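Local coordinates for protein endoglucanase E-5 (Thermobifida fusca, PDB 2CKS) that hydrolyses internal beta-1,4-glucosidic linkages of cellulose, lichenin and cereal beta-D-glucans through its glycoside hydrolase family 5 catalytic domain, at residues A[32-36]-A[37-41]. Residues are numbered along the deposited sequence; the frame is centred on the assembly and turned at random.
Sequences STHGI and QWFDH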
loop_
_atom_site.group_PDB
_atom_site.type_symbol
_atom_site.label_atom_id
_atom_site.label_comp_id
_atom_site.label_asym_id
_atom_site.label_seq_id
_atom_site.Cartn_x
_atom_site.Cartn_y
_atom_site.Cartn_z
ATOM N N SER A 32 1.640 1.720 -6.026
ATOM C CA SER A 32 2.696 1.073 -5.272
ATOM C C SER A 32 3.931 0.909 -6.133
ATOM O O SER A 32 3.821 0.516 -7.290
ATOM C CB SER A 32 2.251 -0.310 -4.816
ATOM O OG SER A 32 3.238 -0.908 -3.986
ATOM N N THR A 33 5.104 1.190 -5.585
ATOM C CA THR A 33 6.336 0.746 -6.223
ATOM C C THR A 33 6.385 -0.769 -6.166
ATOM O O THR A 33 5.664 -1.415 -5.394
ATOM C CB THR A 33 7.621 1.297 -5.546
ATOM O OG1 THR A 33 7.829 0.653 -4.281
ATOM C CG2 THR A 33 7.510 2.793 -5.256
ATOM N N HIS A 34 7.255 -1.337 -6.990
ATOM C CA HIS A 34 7.618 -2.732 -6.841
ATOM C C HIS A 34 8.732 -2.729 -5.792
ATOM O O HIS A 34 9.049 -1.691 -5.205
ATOM C CB HIS A 34 8.059 -3.301 -8.190
ATOM C CG HIS A 34 7.953 -4.795 -8.296
ATOM N ND1 HIS A 34 7.580 -5.424 -9.466
ATOM C CD2 HIS A 34 8.188 -5.784 -7.400
ATOM C CE1 HIS A 34 7.586 -6.733 -9.282
ATOM N NE2 HIS A 34 7.949 -6.977 -8.037
ATOM N N GLY A 35 9.340 -3.868 -5.534
ATOM C CA GLY A 35 10.336 -3.943 -4.491
ATOM C C GLY A 35 11.517 -3.070 -4.845
ATOM O O GLY A 35 12.039 -3.175 -5.951
ATOM N N ILE A 36 11.953 -2.214 -3.920
ATOM C CA ILE A 36 13.054 -1.296 -4.220
ATOM C C ILE A 36 14.414 -2.005 -4.391
ATOM O O ILE A 36 15.348 -1.433 -4.950
ATOM C CB ILE A 36 13.126 -0.119 -3.201
ATOM C CG1 ILE A 36 13.548 -0.586 -1.812
ATOM C CG2 ILE A 36 11.785 0.628 -3.161
ATOM C CD1 ILE A 36 13.924 0.564 -0.872
ATOM N N GLN A 37 14.520 -3.258 -3.953
ATOM C CA GLN A 37 15.736 -4.047 -4.184
ATOM C C GLN A 37 15.897 -4.497 -5.639
ATOM O O GLN A 37 16.989 -4.903 -6.051
ATOM C CB GLN A 37 15.765 -5.266 -3.250
ATOM C CG GLN A 37 14.994 -6.493 -3.721
ATOM C CD GLN A 37 13.527 -6.502 -3.311
ATOM O OE1 GLN A 37 12.928 -5.453 -3.057
ATOM N NE2 GLN A 37 12.941 -7.699 -3.251
ATOM N N TRP A 38 14.806 -4.457 -6.399
ATOM C CA TRP A 38 14.814 -4.857 -7.803
ATOM C C TRP A 38 14.552 -3.700 -8.766
ATOM O O TRP A 38 15.073 -3.696 -9.882
ATOM C CB TRP A 38 13.755 -5.922 -8.056
ATOM C CG TRP A 38 13.950 -7.206 -7.340
ATOM C CD1 TRP A 38 15.115 -7.894 -7.175
ATOM C CD2 TRP A 38 12.932 -7.986 -6.722
ATOM N NE1 TRP A 38 14.884 -9.053 -6.473
ATOM C CE2 TRP A 38 13.544 -9.137 -6.193
ATOM C CE3 TRP A 38 11.549 -7.833 -6.565
ATOM C CZ2 TRP A 38 12.831 -10.118 -5.511
ATOM C CZ3 TRP A 38 10.841 -8.807 -5.880
ATOM C CH2 TRP A 38 11.485 -9.934 -5.365
ATOM N N PHE A 39 13.736 -2.727 -8.354
ATOM C CA PHE A 39 13.246 -1.694 -9.271
ATOM C C PHE A 39 13.477 -0.296 -8.732
ATOM O O PHE A 39 12.684 0.612 -8.952
ATOM C CB PHE A 39 11.771 -1.930 -9.616
ATOM C CG PHE A 39 11.542 -3.223 -10.324
ATOM C CD1 PHE A 39 11.775 -3.336 -11.685
ATOM C CD2 PHE A 39 11.149 -4.350 -9.615
ATOM C CE1 PHE A 39 11.604 -4.558 -12.324
ATOM C CE2 PHE A 39 10.977 -5.561 -10.256
ATOM C CZ PHE A 39 11.204 -5.656 -11.609
ATOM N N ASP A 40 14.585 -0.136 -8.027
ATOM C CA ASP A 40 14.990 1.155 -7.525
ATOM C C ASP A 40 15.242 2.122 -8.667
ATOM O O ASP A 40 14.981 3.315 -8.536
ATOM C CB ASP A 40 16.273 1.007 -6.728
ATOM C CG ASP A 40 16.524 2.169 -5.840
ATOM O OD1 ASP A 40 17.696 2.609 -5.772
ATOM O OD2 ASP A 40 15.611 2.701 -5.178
ATOM N N HIS A 41 15.757 1.600 -9.784
ATOM C CA HIS A 41 16.057 2.419 -10.968
ATOM C C HIS A 41 14.810 3.014 -11.659
ATOM O O HIS A 41 14.938 3.909 -12.508
ATOM C CB HIS A 41 16.962 1.639 -11.961
ATOM C CG HIS A 41 16.346 0.386 -12.508
ATOM N ND1 HIS A 41 16.021 -0.696 -11.715
ATOM C CD2 HIS A 41 16.004 0.041 -13.772
ATOM C CE1 HIS A 41 15.479 -1.642 -12.466
ATOM N NE2 HIS A 41 15.462 -1.221 -13.717
#
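Phe39 lies over one face of the His34 imidazole in an offset stack, its CE2 toward the rim 3.5 Å from His34 ND1, the planes 29° apart; flat rings at both positions allow this overlap. The Trp38 indole approaches obliquely, with CE3 4.0 Å from His34 NE2 and the planes at 83°. Its broad face receives Gln37, whose tilted amide dips NE2 over the centre of the six-membered ring and holds OE1 higher. A glutamine suits this place because NE2 also bonds Glu68 O, while OE1 rests 3.3 Å from Gly35 CA. Gly35 fits because a side chain there would run into this amide oxygen. A chi1 of -158° turns the imidazole away from its own backbone N, under Phe39 and close to the Trp38 CE3 corner; shrinking it to an alanine is likely to leave the Phe39 ring without its stacking partner and open a gap beside Trp38. Gly35 O, at the Phe39 ring edge, closes the turn by accepting Phe39 N at 3.0 Å, almost in line with the carbonyl, and Trp38 N at 3.1 Å, from above the carbonyl plane. Farther along, Asp40 sets CB against Ile36 O, and its OD2 forms a salt bridge with Arg81. The aromatic cluster joins the loop after strand 29-32, first of the (beta/alpha)8 barrel, to short helix 36-39, at the C-terminal strand ends where family 5 enzymes have their active site; the His34 side chain is about 8 Å from that of Glu231, the probable nucleophile.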